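Local atomic coordinates of putative sugar binding protein (Geobacillus stearothermophilus, PDB entry 6GQ0), a protein that binds beta-D-galactose and probably works as a carbohydrate-binding protein of the bacterial solute-binding type. Residues A30-L35 against A86-I91; A157-S162 against N215-T220. All coordinates share one frame; numbering follows the deposited sequence.

Contact 1. Residues A30-L35 against A86-I91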
loop_
_atom_site.group_PDB
_atom_site.type_symbol
_atom_site.label_atom_id
_atom_site.label_comp_id
_atom_site.label_asym_id
_atom_site.label_seq_id
_atom_site.Cartn_x
_atom_site.Cartn_y
_atom_site.Cartn_z
ATOM N N ALA A 30 -23.279 21.128 6.637
ATOM C CA ALA A 30 -22.326 20.075 6.957
ATOM C C ALA A 30 -21.194 20.050 5.939
ATOM O O ALA A 30 -21.380 20.342 4.753
ATOM C CB ALA A 30 -23.010 18.708 7.002
ATOM N N TYR A 31 -20.006 19.706 6.420
ATOM C CA TYR A 31 -18.868 19.554 5.529
ATOM C C TYR A 31 -19.044 18.338 4.627
ATOM O O TYR A 31 -19.513 17.284 5.058
ATOM C CB TYR A 31 -17.580 19.439 6.339
ATOM C CG TYR A 31 -17.087 20.761 6.884
ATOM C CD1 TYR A 31 -16.614 21.745 6.027
ATOM C CD2 TYR A 31 -17.083 21.018 8.249
ATOM C CE1 TYR A 31 -16.155 22.942 6.508
ATOM C CE2 TYR A 31 -16.626 22.217 8.743
ATOM C CZ TYR A 31 -16.165 23.179 7.867
ATOM O OH TYR A 31 -15.698 24.383 8.346
ATOM N N HIS A 32 -18.697 18.504 3.364
ATOM C CA HIS A 32 -18.771 17.464 2.368
ATOM C C HIS A 32 -17.379 17.124 1.881
ATOM O O HIS A 32 -16.766 17.904 1.211
ATOM C CB HIS A 32 -19.632 17.928 1.202
ATOM C CG HIS A 32 -19.730 16.940 0.087
ATOM N ND1 HIS A 32 -20.260 17.252 -1.141
ATOM C CD2 HIS A 32 -19.351 15.648 0.011
ATOM C CE1 HIS A 32 -20.204 16.193 -1.925
ATOM N NE2 HIS A 32 -19.649 15.209 -1.249
ATOM N N PHE A 33 -16.896 15.951 2.232
ATOM C CA PHE A 33 -15.579 15.496 1.848
ATOM C C PHE A 33 -15.667 14.317 0.892
ATOM O O PHE A 33 -16.575 13.568 0.961
ATOM C CB PHE A 33 -14.813 15.033 3.086
ATOM C CG PHE A 33 -14.591 16.091 4.118
ATOM C CD1 PHE A 33 -14.557 17.411 3.797
ATOM C CD2 PHE A 33 -14.368 15.741 5.410
ATOM C CE1 PHE A 33 -14.348 18.357 4.755
ATOM C CE2 PHE A 33 -14.151 16.684 6.375
ATOM C CZ PHE A 33 -14.144 17.994 6.049
ATOM N N VAL A 34 -14.710 14.177 0.001
ATOM C CA VAL A 34 -14.644 13.045 -0.922
ATOM C C VAL A 34 -13.400 12.228 -0.599
ATOM O O VAL A 34 -12.303 12.783 -0.464
ATOM C CB VAL A 34 -14.616 13.505 -2.392
ATOM C CG1 VAL A 34 -14.602 12.295 -3.337
ATOM C CG2 VAL A 34 -15.789 14.429 -2.690
ATOM N N LEU A 35 -13.574 10.913 -0.476
ATOM C CA LEU A 35 -12.472 9.971 -0.337
ATOM C C LEU A 35 -12.475 9.067 -1.563
ATOM O O LEU A 35 -13.480 8.410 -1.851
ATOM C CB LEU A 35 -12.596 9.160 0.956
ATOM C CG LEU A 35 -11.333 8.422 1.429
ATOM C CD1 LEU A 35 -11.441 8.034 2.889
ATOM C CD2 LEU A 35 -11.035 7.192 0.613
ATOM N N ALA A 86 -17.082 19.877 -8.117
ATOM C CA ALA A 86 -18.300 19.953 -7.323
ATOM C C ALA A 86 -18.179 20.885 -6.124
ATOM O O ALA A 86 -19.128 20.980 -5.337
ATOM C CB ALA A 86 -18.706 18.556 -6.843
ATOM N N LYS A 87 -17.044 21.571 -5.967
ATOM C CA LYS A 87 -16.814 22.475 -4.836
ATOM C C LYS A 87 -17.048 21.774 -3.497
ATOM O O LYS A 87 -17.658 22.326 -2.580
ATOM C CB LYS A 87 -17.672 23.738 -4.945
ATOM C CG LYS A 87 -17.084 24.793 -5.866
ATOM C CD LYS A 87 -17.255 26.197 -5.277
ATOM C CE LYS A 87 -16.565 27.241 -6.138
ATOM N NZ LYS A 87 -17.024 28.621 -5.795
ATOM N N VAL A 88 -16.563 20.534 -3.395
ATOM C CA VAL A 88 -16.533 19.854 -2.106
ATOM C C VAL A 88 -15.534 20.545 -1.183
ATOM O O VAL A 88 -14.646 21.286 -1.619
ATOM C CB VAL A 88 -16.179 18.371 -2.295
ATOM C CG1 VAL A 88 -17.098 17.745 -3.329
ATOM C CG2 VAL A 88 -14.725 18.233 -2.707
ATOM N N ASP A 89 -15.654 20.255 0.114
ATOM C CA ASP A 89 -14.866 20.946 1.127
ATOM C C ASP A 89 -13.464 20.382 1.297
ATOM O O ASP A 89 -12.590 21.089 1.806
ATOM C CB ASP A 89 -15.611 20.910 2.459
ATOM C CG ASP A 89 -16.982 21.550 2.357
ATOM O OD1 ASP A 89 -17.121 22.473 1.539
ATOM O OD2 ASP A 89 -17.921 21.129 3.066
ATOM N N GLY A 90 -13.227 19.143 0.875
ATOM C CA GLY A 90 -11.903 18.557 0.917
ATOM C C GLY A 90 -11.909 17.223 0.194
ATOM O O GLY A 90 -12.956 16.586 0.039
ATOM N N ILE A 91 -10.727 16.817 -0.257
ATOM C CA ILE A 91 -10.546 15.581 -1.015
ATOM C C ILE A 91 -9.431 14.764 -0.376
ATOM O O ILE A 91 -8.347 15.289 -0.095
ATOM C CB ILE A 91 -10.241 15.870 -2.498
ATOM C CG1 ILE A 91 -11.494 16.438 -3.178
ATOM C CG2 ILE A 91 -9.791 14.589 -3.216
ATOM C CD1 ILE A 91 -11.271 16.954 -4.580
#

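Contact 2. Residues A157-S162 against N215-T220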
loop_
_atom_site.group_PDB
_atom_site.type_symbol
_atom_site.label_atom_id
_atom_site.label_comp_id
_atom_site.label_asym_id
_atom_site.label_seq_id
_atom_site.Cartn_x
_atom_site.Cartn_y
_atom_site.Cartn_z
ATOM N N ALA A 157 14.166 -12.564 -5.110
ATOM C CA ALA A 157 13.456 -11.891 -6.185
ATOM C C ALA A 157 12.371 -11.005 -5.586
ATOM O O ALA A 157 11.697 -11.392 -4.622
ATOM C CB ALA A 157 12.832 -12.891 -7.162
ATOM N N ILE A 158 12.206 -9.819 -6.161
ATOM C CA ILE A 158 11.229 -8.840 -5.693
ATOM C C ILE A 158 10.100 -8.750 -6.709
ATOM O O ILE A 158 10.345 -8.533 -7.900
ATOM C CB ILE A 158 11.864 -7.456 -5.478
ATOM C CG1 ILE A 158 13.024 -7.544 -4.474
ATOM C CG2 ILE A 158 10.780 -6.454 -5.037
ATOM C CD1 ILE A 158 13.632 -6.192 -4.078
ATOM N N ILE A 159 8.866 -8.891 -6.240
ATOM C CA ILE A 159 7.688 -8.610 -7.054
ATOM C C ILE A 159 7.085 -7.308 -6.540
ATOM O O ILE A 159 6.764 -7.197 -5.355
ATOM C CB ILE A 159 6.655 -9.741 -6.995
ATOM C CG1 ILE A 159 7.304 -11.087 -7.349
ATOM C CG2 ILE A 159 5.485 -9.421 -7.919
ATOM C CD1 ILE A 159 7.829 -11.126 -8.728
ATOM N N THR A 160 6.926 -6.331 -7.422
ATOM C CA THR A 160 6.356 -5.051 -7.033
ATOM C C THR A 160 5.148 -4.746 -7.911
ATOM O O THR A 160 5.055 -5.212 -9.051
ATOM C CB THR A 160 7.402 -3.926 -7.108
ATOM O OG1 THR A 160 6.884 -2.753 -6.453
ATOM C CG2 THR A 160 7.770 -3.603 -8.550
ATOM N N GLY A 161 4.199 -3.995 -7.350
ATOM C CA GLY A 161 2.995 -3.658 -8.093
ATOM C C GLY A 161 3.292 -2.828 -9.325
ATOM O O GLY A 161 2.724 -3.061 -10.397
ATOM N N SER A 162 4.199 -1.864 -9.201
ATOM C CA SER A 162 4.643 -1.110 -10.367
ATOM C C SER A 162 5.889 -0.323 -9.999
ATOM O O SER A 162 6.203 -0.122 -8.820
ATOM C CB SER A 162 3.545 -0.177 -10.903
ATOM O OG SER A 162 3.517 1.057 -10.218
ATOM N N ASN A 215 15.623 -18.394 -3.583
ATOM C CA ASN A 215 15.019 -19.031 -2.418
ATOM C C ASN A 215 14.246 -18.034 -1.562
ATOM O O ASN A 215 13.877 -18.349 -0.422
ATOM C CB ASN A 215 16.091 -19.745 -1.578
ATOM C CG ASN A 215 17.263 -18.837 -1.192
ATOM O OD1 ASN A 215 17.105 -17.633 -0.995
ATOM N ND2 ASN A 215 18.448 -19.429 -1.071
ATOM N N ALA A 216 13.972 -16.851 -2.085
ATOM C CA ALA A 216 13.321 -15.815 -1.289
ATOM C C ALA A 216 12.566 -14.882 -2.218
ATOM O O ALA A 216 13.131 -14.415 -3.212
ATOM C CB ALA A 216 14.352 -15.045 -0.454
ATOM N N PHE A 217 11.292 -14.628 -1.904
ATOM C CA PHE A 217 10.491 -13.635 -2.607
ATOM C C PHE A 217 10.024 -12.531 -1.652
ATOM O O PHE A 217 9.614 -12.792 -0.514
ATOM C CB PHE A 217 9.277 -14.247 -3.273
ATOM C CG PHE A 217 9.606 -15.111 -4.458
ATOM C CD1 PHE A 217 9.976 -16.434 -4.287
ATOM C CD2 PHE A 217 9.531 -14.594 -5.745
ATOM C CE1 PHE A 217 10.248 -17.267 -5.402
ATOM C CE2 PHE A 217 9.805 -15.421 -6.864
ATOM C CZ PHE A 217 10.167 -16.742 -6.678
ATOM N N TYR A 218 10.085 -11.304 -2.143
ATOM C CA TYR A 218 9.555 -10.123 -1.465
ATOM C C TYR A 218 8.512 -9.496 -2.379
ATOM O O TYR A 218 8.833 -9.110 -3.506
ATOM C CB TYR A 218 10.688 -9.152 -1.159
ATOM C CG TYR A 218 10.255 -7.797 -0.659
ATOM C CD1 TYR A 218 9.344 -7.678 0.371
ATOM C CD2 TYR A 218 10.781 -6.644 -1.215
ATOM C CE1 TYR A 218 8.951 -6.412 0.844
ATOM C CE2 TYR A 218 10.413 -5.379 -0.746
ATOM C CZ TYR A 218 9.498 -5.277 0.282
ATOM O OH TYR A 218 9.131 -4.037 0.759
ATOM N N GLY A 219 7.264 -9.440 -1.919
ATOM C CA GLY A 219 6.188 -8.766 -2.642
ATOM C C GLY A 219 5.802 -7.480 -1.925
ATOM O O GLY A 219 5.729 -7.453 -0.695
ATOM N N THR A 220 5.548 -6.414 -2.694
ATOM C CA THR A 220 5.258 -5.093 -2.115
ATOM C C THR A 220 3.809 -4.644 -2.275
ATOM O O THR A 220 3.459 -3.571 -1.773
ATOM C CB THR A 220 6.180 -3.999 -2.693
ATOM O OG1 THR A 220 5.916 -3.777 -4.089
ATOM C CG2 THR A 220 7.639 -4.333 -2.495
#

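Contact 1. Residues A30-L35 against A86-I91
Asp89 places CG anti to its carbonyl carbon (chi1 -58°), which brings its carboxylate to the backbone of Tyr31 and His32; His32 in turn holds CG opposite its backbone N (chi1 178°), and its imidazole comes to lie over Val88. Asp89 OD2 accepts the amide of His32, with N and OD2 2.8 Å apart, the N-H arriving from above the carboxylate plane. A return bond runs from Asp89 N to His32 O, also 2.8 Å, so each residue grips the other, once through a side chain and once through the backbone alone. The same OD2 sits at the edge of the Tyr31 ring, 3.3 Å from CD1, with the carboxylate and ring planes 88° apart. Phe33 also turns its ring edge to this residue, CE1 lying 3.7 Å from Asp89 CB.

Further along, the two segments become neighbouring parallel strands in one lobe of the type I periplasmic binding fold. The chain reaches the second of them by a beta-alpha-beta crossover, passing from strand 62-65 through helix 73-85 and skipping over strand 32-36. Val34 N donates to Gly90 O at 3.0 Å, and Ile91 CA makes a C-H...O contact of 3.3 Å with Val34 O.

Val88 CG1 serves two partners: it lies over one face of the His32 ring, 4.0 Å from the centroid and offset toward the rim, and it touches Val34 CG2 at 3.6 Å. The far end of the imidazole is held by a hydrogen bond from NE2 to Glu64 OE2 on strand 62-65. Val34 and Ile91 share a sheet face and pack on Ala83 of helix 73-85, whereas Phe33 on the opposite face meets Met280 and Val284 of helix 269-284.

Contact 2. Residues A157-S162 against N215-T220
Ile158 runs alongside the Tyr218 ring, both side chains heading one way; Tyr218 holds CG anti to its backbone N (chi1 171°), which puts its CD2 3.8 Å from Ile158 CG2. On the other sheet face Ala157 CB approaches Phe217 CE2 at 4.0 Å, and Ile159 CG1 comes up to the edge of the same ring. Regular parallel bonding sets this register: Ala157 N reaches Ala216 O, Tyr218 N reaches Ala157 O, Ile159 N reaches Tyr218 O at 2.7 Å, and Thr220 N reaches Ile159 O. At the C-terminal end Thr160 OG1 and Thr220 OG1 lie 2.8 Å apart, close enough for a hydrogen bond that remains unsettled. Thr220 OG1 is hydrogen-bonded to Gln168 OE1 on helix 166-179, and Tyr218 OH bonds to the carbonyl of the galactose-binding residue Arg171 while its ring stacks with Phe175. An alanine in place of Ile158 is likely to open a gap beside Tyr218 CD2 and leave that flank of the ring less firmly braced. Strand 154-160 lies between strands 216-219 and 185-192, with helix 166-179 on the face of Ile158 and Tyr218 and helices 197-210 and 224-234 on that of Ile159 and Phe217.

From the N terminus, contact 1 opens on strand 32-36 and closes when the chain returns at strand 90-93, after two helices and strand 62-65. Contact 2 opens later, on strand 154-160, and closes at strand 216-219 after a comparable excursion through two helices and strand 185-192. The two loops follow in series, neither nesting nor crossing. Each pairs parallel strands two successive beta-alpha-beta crossovers apart, one pair in each lobe, on opposite sides of the chain's centre. Their centres are 37 Å apart and their nearest atoms about 18 Å apart; strands 90-93 and 216-219 lie on the inner side of their pairs in the strand order that runs from lobe to lobe.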